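Local structure of piwi domain-containing protein (Vanderwaltozyma polyspora, 5THE) at residues Ile2-Glu6 / Cys456-Glu460; Gly289-Asp293 / Ile326-Asn331; Gln414-Asn418 / Gln443-Gly449. The protein forms the C-terminal lobe of a budding-yeast Argonaute, whose Piwi domain lies against bound RNA and which, as in its family, probably serves RNA binding. One frame throughout, in Å; residues are numbered along the deposited sequence.

How the contacts relate
The three contacts illustrate how one RNA-binding lobe is tied together by pairings that span from about 25 to some 450 residues. Contact 1 brings the start of the chain to the end of strand 452-459, so the segments of contacts 2 and 3 fall between its partners in sequence. Contacts 2 and 3 follow one another along the Piwi range, yet lie on opposite sides of the chain's centre, with their centres about 36 Å apart. Contact 3 alone touches the RNA; the nearest atoms of contacts 1 and 2 are about 20 Å and 17 Å from it. Loop 443-449 runs on into strand 452-459, which reaches contact 1, centre to centre about 34 Å away.

Contact 1: residues Ile2-Glu6 / Cys456-Glu460; sequences IYKVE and CLYDE
A classic beta bulge near the end of strand 452-459, where Leu457 and Tyr458 both face Cys385, receives the N-terminal residues Tyr3 to Glu6. The principal bond runs from Glu6 N to Leu457 O at 2.8 Å, nearly straight at 170° but approaching from above the carbonyl plane. Leu457 O also meets Val5 CA at 3.4 Å in a CA-H...O contact, so two successive residues of the N-terminal segment address one carbonyl. Beside this bond, a water donates to both Glu6 O and Cys456 O and extends the link by one residue.

Tyr458 reaches back along the segment. Lys4 O lies in the plane of the Tyr458 ring, at its edge, 3.4 Å from Tyr458 CD1, while Tyr458 OH accepts a weak hydrogen bond from Tyr3 N at 3.3 Å. The Tyr3 and Tyr458 rings are inclined by 30° and displaced laterally, with centroids 5.9 Å apart, so little of one covers the other. Val355 and Val359 of helix 351-373 also touch Tyr458.

Glu6 bends at chi2 (71°), which brings OE1 to within 3.1 Å of Asp459 N for a weak, angled bond; OE2 is held by His9, whereas Asp459 turns OD2 to Thr384. An irregular N-terminal segment is thus fastened to a bulged strand of the Piwi domain, a member of the RNase H clan.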
loop_
_atom_site.group_PDB
_atom_site.type_symbol
_atom_site.label_atom_id
_atom_site.label_comp_id
_atom_site.label_asym_id
_atom_site.label_seq_id
_atom_site.Cartn_x
_atom_site.Cartn_y
_atom_site.Cartn_z
ATOM N N ILE A 2 -29.526 7.445 -9.450
ATOM C CA ILE A 2 -28.145 7.357 -9.925
ATOM C C ILE A 2 -27.283 8.250 -9.036
ATOM O O ILE A 2 -27.668 9.383 -8.729
ATOM C CB ILE A 2 -28.027 7.744 -11.415
ATOM C CG1 ILE A 2 -26.598 7.562 -11.925
ATOM C CG2 ILE A 2 -28.511 9.165 -11.657
ATOM C CD1 ILE A 2 -26.413 8.022 -13.380
ATOM N N TYR A 3 -26.142 7.719 -8.576
ATOM C CA TYR A 3 -25.165 8.461 -7.761
ATOM C C TYR A 3 -25.731 8.889 -6.410
ATOM O O TYR A 3 -25.360 9.929 -5.871
ATOM C CB TYR A 3 -24.599 9.680 -8.502
ATOM C CG TYR A 3 -23.913 9.291 -9.792
ATOM C CD1 TYR A 3 -23.031 8.210 -9.826
ATOM C CD2 TYR A 3 -24.183 9.966 -10.987
ATOM C CE1 TYR A 3 -22.418 7.826 -11.000
ATOM C CE2 TYR A 3 -23.570 9.591 -12.175
ATOM C CZ TYR A 3 -22.689 8.516 -12.166
ATOM O OH TYR A 3 -22.068 8.121 -13.315
ATOM N N LYS A 4 -26.618 8.089 -5.848
ATOM C CA LYS A 4 -27.029 8.250 -4.464
ATOM C C LYS A 4 -26.208 7.308 -3.595
ATOM O O LYS A 4 -25.783 6.245 -4.051
ATOM C CB LYS A 4 -28.522 7.957 -4.301
ATOM C CG LYS A 4 -29.388 8.765 -5.246
ATOM C CD LYS A 4 -29.122 10.256 -5.094
ATOM C CE LYS A 4 -29.866 11.079 -6.134
ATOM N NZ LYS A 4 -29.569 12.531 -5.977
ATOM N N VAL A 5 -25.981 7.710 -2.341
ATOM C CA VAL A 5 -25.265 6.840 -1.415
ATOM C C VAL A 5 -26.061 5.559 -1.211
ATOM O O VAL A 5 -27.273 5.590 -0.969
ATOM C CB VAL A 5 -24.998 7.561 -0.085
ATOM C CG1 VAL A 5 -24.333 6.612 0.906
ATOM C CG2 VAL A 5 -24.131 8.775 -0.319
ATOM N N GLU A 6 -25.374 4.428 -1.343
ATOM C CA GLU A 6 -25.975 3.109 -1.183
ATOM C C GLU A 6 -26.618 2.963 0.192
ATOM O O GLU A 6 -26.064 3.401 1.204
ATOM C CB GLU A 6 -24.882 2.040 -1.362
ATOM C CG GLU A 6 -25.361 0.644 -1.704
ATOM C CD GLU A 6 -25.902 0.549 -3.130
ATOM O OE1 GLU A 6 -25.498 1.367 -4.003
ATOM O OE2 GLU A 6 -26.742 -0.337 -3.372
ATOM N N CYS A 456 -19.822 0.779 2.341
ATOM C CA CYS A 456 -20.126 0.664 0.923
ATOM C C CYS A 456 -20.987 1.867 0.546
ATOM O O CYS A 456 -22.142 1.969 0.974
ATOM C CB CYS A 456 -20.837 -0.644 0.604
ATOM S SG CYS A 456 -21.218 -0.773 -1.180
ATOM N N LEU A 457 -20.420 2.789 -0.232
ATOM C CA LEU A 457 -21.117 4.004 -0.634
ATOM C C LEU A 457 -21.844 3.850 -1.962
ATOM O O LEU A 457 -22.766 4.625 -2.252
ATOM C CB LEU A 457 -20.123 5.163 -0.748
ATOM C CG LEU A 457 -19.282 5.540 0.482
ATOM C CD1 LEU A 457 -18.433 6.781 0.199
ATOM C CD2 LEU A 457 -20.173 5.777 1.677
ATOM N N TYR A 458 -21.454 2.873 -2.777
ATOM C CA TYR A 458 -22.027 2.722 -4.106
ATOM C C TYR A 458 -21.722 1.320 -4.588
ATOM O O TYR A 458 -20.616 0.828 -4.392
ATOM C CB TYR A 458 -21.455 3.736 -5.096
ATOM C CG TYR A 458 -22.348 3.983 -6.292
ATOM C CD1 TYR A 458 -23.571 4.618 -6.132
ATOM C CD2 TYR A 458 -21.963 3.607 -7.589
ATOM C CE1 TYR A 458 -24.403 4.875 -7.223
ATOM C CE2 TYR A 458 -22.794 3.864 -8.696
ATOM C CZ TYR A 458 -24.015 4.500 -8.493
ATOM O OH TYR A 458 -24.873 4.779 -9.538
ATOM N N ASP A 459 -22.692 0.674 -5.218
ATOM C CA ASP A 459 -22.464 -0.708 -5.605
ATOM C C ASP A 459 -23.365 -1.031 -6.794
ATOM O O ASP A 459 -24.580 -1.163 -6.634
ATOM C CB ASP A 459 -22.715 -1.652 -4.428
ATOM C CG ASP A 459 -22.646 -3.078 -4.816
ATOM O OD1 ASP A 459 -23.502 -3.860 -4.372
ATOM O OD2 ASP A 459 -21.732 -3.413 -5.580
ATOM N N GLU A 460 -22.759 -1.197 -7.966
ATOM C CA GLU A 460 -23.468 -1.733 -9.119
ATOM C C GLU A 460 -23.175 -3.210 -9.319
ATOM O O GLU A 460 -23.437 -3.752 -10.395
ATOM C CB GLU A 460 -23.122 -0.944 -10.384
ATOM C CG GLU A 460 -22.852 0.514 -10.116
ATOM C CD GLU A 460 -22.480 1.270 -11.376
ATOM O OE1 GLU A 460 -23.395 1.722 -12.093
ATOM O OE2 GLU A 460 -21.279 1.368 -11.678
HETATM O O HOH W 1 -23.875 3.219 2.614
#

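Contact 2: residues Gly289-Asp293 / Ile326-Asn331; sequences GSYDD and IYQKHN
Stacking dominates where Tyr291 meets His330: the two rings lie face to face, their centroids 3.7 Å apart and their planes 13° from parallel. His330 CE1 sits over the centre of the tyrosine ring, and Tyr291 CE1 over the centre of the imidazole. Tyr291 reaches this position with CG between the backbone N and the carbonyl carbon (chi1 60°), which sets the ring over the imidazole of His330. Apolar contact adds to the stack, since Ile326 CG2 approaches Tyr291 CD2 at 3.4 Å.

Hydrogen bonds orient the imidazole and tie the Tyr291 backbone. His330 ND1 donates to Ile326 O at 3.1 Å, almost straight and within the ring plane, which fixes the ring's rotation. Asn331 ND2 serves two carbonyls, Tyr291 O across the contact at 2.8 Å and Tyr327 O one helical turn back, also at 2.8 Å. Asn331 ND2 lies over the centre of the Tyr327 ring, 3.3 Å above its plane; the Tyr327 hydroxyl is bound to Pro265 O. A water that donates to Asn331 OD1 accepts a weak bond from Asp293 N.

An alanine in place of Tyr291 would remove the ring and is likely to leave one face of His330 without its stacking partner and Ile326 CG2 without its aromatic neighbour.

Residues around the end of helix 320-329 thus hold Tyr291 twice, its ring by stacking and its carbonyl by an amide.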
loop_
_atom_site.group_PDB
_atom_site.type_symbol
_atom_site.label_atom_id
_atom_site.label_comp_id
_atom_site.label_asym_id
_atom_site.label_seq_id
_atom_site.Cartn_x
_atom_site.Cartn_y
_atom_site.Cartn_z
ATOM N N GLY A 289 -3.910 1.032 -8.563
ATOM C CA GLY A 289 -4.767 0.007 -9.120
ATOM C C GLY A 289 -4.064 -1.308 -9.376
ATOM O O GLY A 289 -2.880 -1.337 -9.722
ATOM N N SER A 290 -4.794 -2.408 -9.193
ATOM C CA SER A 290 -4.287 -3.725 -9.525
ATOM C C SER A 290 -4.285 -3.915 -11.036
ATOM O O SER A 290 -4.878 -3.131 -11.783
ATOM C CB SER A 290 -5.143 -4.797 -8.866
ATOM O OG SER A 290 -6.458 -4.751 -9.398
ATOM N N TYR A 291 -3.631 -4.983 -11.497
ATOM C CA TYR A 291 -3.689 -5.276 -12.919
ATOM C C TYR A 291 -3.798 -6.746 -13.287
ATOM O O TYR A 291 -3.822 -7.040 -14.483
ATOM C CB TYR A 291 -2.481 -4.666 -13.657
ATOM C CG TYR A 291 -1.098 -5.123 -13.227
ATOM C CD1 TYR A 291 -0.716 -6.463 -13.293
ATOM C CD2 TYR A 291 -0.154 -4.201 -12.823
ATOM C CE1 TYR A 291 0.562 -6.856 -12.937
ATOM C CE2 TYR A 291 1.123 -4.589 -12.478
ATOM C CZ TYR A 291 1.471 -5.911 -12.535
ATOM O OH TYR A 291 2.742 -6.275 -12.171
ATOM N N ASP A 292 -3.871 -7.676 -12.334
ATOM C CA ASP A 292 -4.136 -9.057 -12.713
ATOM C C ASP A 292 -4.856 -9.761 -11.566
ATOM O O ASP A 292 -5.320 -9.127 -10.611
ATOM C CB ASP A 292 -2.852 -9.777 -13.151
ATOM C CG ASP A 292 -1.820 -9.916 -12.042
ATOM O OD1 ASP A 292 -2.138 -9.745 -10.849
ATOM O OD2 ASP A 292 -0.655 -10.214 -12.389
ATOM N N ASP A 293 -4.938 -11.083 -11.661
ATOM C CA ASP A 293 -5.664 -11.874 -10.681
ATOM C C ASP A 293 -4.812 -12.251 -9.474
ATOM O O ASP A 293 -5.269 -13.017 -8.628
ATOM C CB ASP A 293 -6.262 -13.123 -11.351
ATOM C CG ASP A 293 -5.207 -14.086 -11.895
ATOM O OD1 ASP A 293 -4.000 -13.777 -11.873
ATOM O OD2 ASP A 293 -5.608 -15.168 -12.367
ATOM N N ILE A 326 -2.569 -0.275 -17.945
ATOM C CA ILE A 326 -1.747 -1.303 -17.329
ATOM C C ILE A 326 -2.536 -2.593 -17.191
ATOM O O ILE A 326 -2.033 -3.684 -17.491
ATOM C CB ILE A 326 -1.209 -0.821 -15.969
ATOM C CG1 ILE A 326 -0.374 0.450 -16.167
ATOM C CG2 ILE A 326 -0.375 -1.925 -15.327
ATOM C CD1 ILE A 326 0.063 1.122 -14.865
ATOM N N TYR A 327 -3.790 -2.490 -16.741
ATOM C CA TYR A 327 -4.624 -3.681 -16.655
ATOM C C TYR A 327 -4.679 -4.388 -18.001
ATOM O O TYR A 327 -4.540 -5.617 -18.088
ATOM C CB TYR A 327 -6.033 -3.308 -16.201
ATOM C CG TYR A 327 -6.974 -4.493 -16.095
ATOM C CD1 TYR A 327 -7.560 -5.060 -17.233
ATOM C CD2 TYR A 327 -7.279 -5.041 -14.858
ATOM C CE1 TYR A 327 -8.429 -6.138 -17.134
ATOM C CE2 TYR A 327 -8.135 -6.127 -14.744
ATOM C CZ TYR A 327 -8.710 -6.664 -15.884
ATOM O OH TYR A 327 -9.563 -7.727 -15.758
ATOM N N GLN A 328 -4.900 -3.612 -19.065
ATOM C CA GLN A 328 -5.079 -4.197 -20.388
ATOM C C GLN A 328 -3.835 -4.955 -20.843
ATOM O O GLN A 328 -3.945 -6.026 -21.460
ATOM C CB GLN A 328 -5.435 -3.099 -21.383
ATOM C CG GLN A 328 -5.521 -3.596 -22.818
ATOM C CD GLN A 328 -5.993 -2.516 -23.743
ATOM O OE1 GLN A 328 -5.485 -1.394 -23.709
ATOM N NE2 GLN A 328 -7.018 -2.821 -24.528
ATOM N N LYS A 329 -2.643 -4.415 -20.553
ATOM C CA LYS A 329 -1.405 -5.083 -20.963
ATOM C C LYS A 329 -1.257 -6.449 -20.309
ATOM O O LYS A 329 -0.658 -7.355 -20.897
ATOM C CB LYS A 329 -0.188 -4.222 -20.625
ATOM C CG LYS A 329 -0.149 -2.868 -21.315
ATOM C CD LYS A 329 1.192 -2.173 -21.065
ATOM C CE LYS A 329 1.063 -0.649 -21.011
ATOM N NZ LYS A 329 0.653 -0.044 -22.309
ATOM N N HIS A 330 -1.813 -6.630 -19.116
ATOM C CA HIS A 330 -1.678 -7.883 -18.388
ATOM C C HIS A 330 -2.860 -8.828 -18.579
ATOM O O HIS A 330 -2.863 -9.911 -17.989
ATOM C CB HIS A 330 -1.471 -7.595 -16.890
ATOM C CG HIS A 330 -0.113 -7.045 -16.581
ATOM N ND1 HIS A 330 0.185 -5.701 -16.664
ATOM C CD2 HIS A 330 1.041 -7.666 -16.243
ATOM C CE1 HIS A 330 1.459 -5.516 -16.360
ATOM N NE2 HIS A 330 2.000 -6.692 -16.100
ATOM N N ASN A 331 -3.860 -8.449 -19.368
ATOM C CA ASN A 331 -5.030 -9.293 -19.578
ATOM C C ASN A 331 -5.364 -9.394 -21.069
ATOM O O ASN A 331 -6.530 -9.327 -21.486
ATOM C CB ASN A 331 -6.203 -8.781 -18.742
ATOM C CG ASN A 331 -5.931 -8.892 -17.240
ATOM O OD1 ASN A 331 -6.149 -9.950 -16.644
ATOM N ND2 ASN A 331 -5.434 -7.812 -16.631
HETATM O O HOH W 2 -4.909 -11.523 -14.949
#

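Contact 3: residues Gln414-Asn418 / Gln443-Gly449. With nucleotides of chain B.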
loop_
_atom_site.group_PDB
_atom_site.type_symbol
_atom_site.label_atom_id
_atom_site.label_comp_id
_atom_site.label_asym_id
_atom_site.label_seq_id
_atom_site.Cartn_x
_atom_site.Cartn_y
_atom_site.Cartn_z
ATOM N N GLN A 414 -9.643 -14.624 20.743
ATOM C CA GLN A 414 -8.856 -13.428 21.011
ATOM C C GLN A 414 -7.385 -13.760 20.834
ATOM O O GLN A 414 -6.983 -14.923 20.902
ATOM C CB GLN A 414 -9.106 -12.875 22.416
ATOM C CG GLN A 414 -8.901 -13.880 23.530
ATOM C CD GLN A 414 -8.879 -13.212 24.898
ATOM O OE1 GLN A 414 -7.877 -12.614 25.280
ATOM N NE2 GLN A 414 -9.991 -13.291 25.626
ATOM N N SER A 415 -6.582 -12.714 20.608
ATOM C CA SER A 415 -5.145 -12.863 20.406
ATOM C C SER A 415 -4.435 -11.614 20.902
ATOM O O SER A 415 -4.849 -10.487 20.586
ATOM C CB SER A 415 -4.811 -13.095 18.930
ATOM O OG SER A 415 -3.422 -13.325 18.775
ATOM N N MET A 416 -3.356 -11.820 21.660
ATOM C CA MET A 416 -2.563 -10.709 22.179
ATOM C C MET A 416 -3.429 -9.707 22.937
ATOM O O MET A 416 -3.277 -8.496 22.799
ATOM C CB MET A 416 -1.793 -10.023 21.051
ATOM C CG MET A 416 -0.852 -10.965 20.336
ATOM S SD MET A 416 -0.259 -10.243 18.805
ATOM C CE MET A 416 0.961 -9.106 19.402
ATOM N N GLY A 417 -4.362 -10.222 23.728
ATOM C CA GLY A 417 -5.207 -9.378 24.541
ATOM C C GLY A 417 -6.251 -8.610 23.774
ATOM O O GLY A 417 -6.922 -7.756 24.355
ATOM N N ASN A 418 -6.408 -8.887 22.486
ATOM C CA ASN A 418 -7.309 -8.137 21.630
ATOM C C ASN A 418 -8.274 -9.089 20.949
ATOM O O ASN A 418 -8.120 -10.310 21.014
ATOM C CB ASN A 418 -6.519 -7.315 20.608
ATOM C CG ASN A 418 -5.966 -6.038 21.221
ATOM O OD1 ASN A 418 -6.591 -4.982 21.150
ATOM N ND2 ASN A 418 -4.812 -6.141 21.862
ATOM N N GLN A 443 -3.510 -8.348 13.847
ATOM C CA GLN A 443 -3.048 -8.547 15.208
ATOM C C GLN A 443 -2.690 -7.204 15.813
ATOM O O GLN A 443 -1.977 -6.414 15.196
ATOM C CB GLN A 443 -1.802 -9.434 15.232
ATOM C CG GLN A 443 -2.035 -10.843 14.795
ATOM C CD GLN A 443 -2.638 -11.765 15.841
ATOM O OE1 GLN A 443 -3.044 -12.839 15.522
ATOM N NE2 GLN A 443 -2.676 -11.364 17.051
ATOM N N ALA A 444 -3.145 -6.952 17.033
ATOM C CA ALA A 444 -2.684 -5.773 17.755
ATOM C C ALA A 444 -1.355 -6.147 18.407
ATOM O O ALA A 444 -1.307 -6.655 19.529
ATOM C CB ALA A 444 -3.730 -5.325 18.765
ATOM N N LEU A 445 -0.256 -5.921 17.673
ATOM C CA LEU A 445 1.063 -6.252 18.208
ATOM C C LEU A 445 1.389 -5.417 19.433
ATOM O O LEU A 445 2.087 -5.880 20.350
ATOM C CB LEU A 445 2.139 -6.091 17.139
ATOM C CG LEU A 445 1.847 -6.860 15.838
ATOM C CD1 LEU A 445 2.889 -6.533 14.775
ATOM C CD2 LEU A 445 1.739 -8.388 16.034
ATOM N N LYS A 446 0.853 -4.210 19.485
ATOM C CA LYS A 446 1.040 -3.326 20.613
ATOM C C LYS A 446 -0.287 -2.624 20.861
ATOM O O LYS A 446 -1.085 -2.446 19.935
ATOM C CB LYS A 446 2.170 -2.328 20.329
ATOM C CG LYS A 446 2.520 -1.443 21.489
ATOM C CD LYS A 446 3.733 -0.599 21.176
ATOM C CE LYS A 446 3.890 0.489 22.212
ATOM N NZ LYS A 446 3.667 -0.048 23.566
ATOM N N GLY A 447 -0.521 -2.253 22.121
ATOM C CA GLY A 447 -1.679 -1.471 22.528
ATOM C C GLY A 447 -3.010 -2.191 22.294
ATOM O O GLY A 447 -3.102 -3.420 22.215
ATOM N N THR A 448 -4.059 -1.394 22.182
ATOM C CA THR A 448 -5.375 -1.906 21.845
ATOM C C THR A 448 -5.640 -1.657 20.369
ATOM O O THR A 448 -5.499 -0.530 19.888
ATOM C CB THR A 448 -6.437 -1.246 22.715
ATOM O OG1 THR A 448 -6.079 -1.456 24.080
ATOM C CG2 THR A 448 -7.802 -1.866 22.447
ATOM N N GLY A 449 -5.999 -2.710 19.645
ATOM C CA GLY A 449 -6.200 -2.557 18.222
ATOM C C GLY A 449 -7.321 -1.582 17.921
ATOM O O GLY A 449 -8.246 -1.397 18.712
ATOM P P A B 5 -0.499 -1.985 10.479
ATOM O OP1 A B 5 -1.866 -2.288 9.970
ATOM O OP2 A B 5 0.231 -0.777 10.040
ATOM O "O5'" A B 5 -0.590 -2.027 12.060
ATOM C "C5'" A B 5 -1.198 -3.134 12.703
ATOM C "C4'" A B 5 -0.805 -3.203 14.155
ATOM O "O4'" A B 5 0.626 -3.399 14.262
ATOM C "C3'" A B 5 -1.075 -1.941 14.959
ATOM O "O3'" A B 5 -2.404 -1.909 15.427
ATOM C "C2'" A B 5 -0.041 -2.021 16.076
ATOM O "O2'" A B 5 -0.470 -2.913 17.091
ATOM C "C1'" A B 5 1.134 -2.680 15.359
ATOM N N9 A B 5 2.093 -1.692 14.855
ATOM C C8 A B 5 2.073 -0.989 13.675
ATOM N N7 A B 5 3.103 -0.184 13.552
ATOM C C5 A B 5 3.823 -0.379 14.723
ATOM C C6 A B 5 5.015 0.179 15.190
ATOM N N6 A B 5 5.695 1.089 14.490
ATOM N N1 A B 5 5.464 -0.239 16.405
ATOM C C2 A B 5 4.753 -1.158 17.089
ATOM N N3 A B 5 3.612 -1.760 16.744
ATOM C C4 A B 5 3.210 -1.308 15.542
ATOM P P A B 6 -3.240 -0.548 15.442
ATOM O OP1 A B 6 -4.636 -0.998 15.757
ATOM O OP2 A B 6 -2.933 0.287 14.262
ATOM O "O5'" A B 6 -2.639 0.260 16.666
ATOM C "C5'" A B 6 -2.877 -0.163 17.988
ATOM C "C4'" A B 6 -1.967 0.563 18.927
ATOM O "O4'" A B 6 -0.593 0.271 18.573
ATOM C "C3'" A B 6 -2.047 2.082 18.885
ATOM O "O3'" A B 6 -3.122 2.592 19.659
ATOM C "C2'" A B 6 -0.687 2.482 19.419
ATOM O "O2'" A B 6 -0.682 2.313 20.831
ATOM C "C1'" A B 6 0.207 1.404 18.789
ATOM N N9 A B 6 0.732 1.804 17.473
ATOM C C8 A B 6 0.101 1.670 16.259
ATOM N N7 A B 6 0.795 2.101 15.236
ATOM C C5 A B 6 1.965 2.550 15.825
ATOM C C6 A B 6 3.108 3.128 15.266
ATOM N N6 A B 6 3.237 3.345 13.953
ATOM N N1 A B 6 4.106 3.464 16.120
ATOM C C2 A B 6 3.944 3.228 17.437
ATOM N N3 A B 6 2.908 2.684 18.084
ATOM C C4 A B 6 1.948 2.371 17.201
ATOM P P A B 4 4.673 -1.172 7.726
ATOM O OP1 A B 4 4.207 -0.717 6.390
ATOM O OP2 A B 4 5.433 -0.293 8.623
ATOM O "O5'" A B 4 3.413 -1.729 8.522
ATOM C "C5'" A B 4 2.726 -2.870 8.041
ATOM C "C4'" A B 4 2.474 -3.874 9.131
ATOM O "O4'" A B 4 3.726 -4.377 9.650
ATOM C "C3'" A B 4 1.741 -3.362 10.354
ATOM O "O3'" A B 4 0.350 -3.294 10.120
ATOM C "C2'" A B 4 2.145 -4.378 11.417
ATOM O "O2'" A B 4 1.421 -5.593 11.246
ATOM C "C1'" A B 4 3.604 -4.641 11.024
ATOM N N9 A B 4 4.531 -3.737 11.716
ATOM C C8 A B 4 4.758 -2.414 11.428
ATOM N N7 A B 4 5.644 -1.848 12.209
ATOM C C5 A B 4 6.022 -2.873 13.057
ATOM C C6 A B 4 6.941 -2.893 14.098
ATOM N N6 A B 4 7.629 -1.798 14.439
ATOM N N1 A B 4 7.110 -4.066 14.751
ATOM C C2 A B 4 6.390 -5.139 14.359
ATOM N N3 A B 4 5.489 -5.245 13.376
ATOM C C4 A B 4 5.351 -4.051 12.771
HETATM O O HOH W 3 -4.478 -9.293 18.149
#
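Asn418 ND2 is gripped by two carbonyl oxygens, Gly447 O across the contact at 3.2 Å and Met416 O within its own turn at 3.0 Å. At the other end of the amide, Asn418 OD1 accepts a hydrogen bond from Gly449 N at 2.8 Å, nearly straight (166°) though from above the carbonyl plane. One side chain thus pairs with a donor and an acceptor of the loop, which fixes how the amide is turned. Ala444 CB packs against this group, 3.4 Å from Asn418 CG.

The type I' turn from Ser415 to Asn418 presents this asparagine at its last position, with CG anti to the carbonyl carbon (chi1 -79°), which directs the amide at the loop. A water adds a second link, donating to Ser415 O at 2.7 Å and accepting from the N of Ala444, the central residue of an inverse gamma turn. Met416 points its side chain at Ala444 and Leu445, though its methyl is doubtfully placed.

The far side of the loop meets the RNA. The ribose O2' of A5 of chain B accepts from Lys446 N at 3.0 Å and donates to Lys446 O at 2.9 Å, main-chain bonds to the sugar consistent with holding RNA whatever the base. At Gly447, a CB would clash with O2' of A6 of chain B.

Loop 443-449 connects strands 435-440 and 452-459, with Thr448 touching Ile397 of strand 397-398, while the turn joins strands 410-415 and 418-419 of a three-stranded antiparallel sheet, so the loop is sandwiched between that hairpin and the RNA.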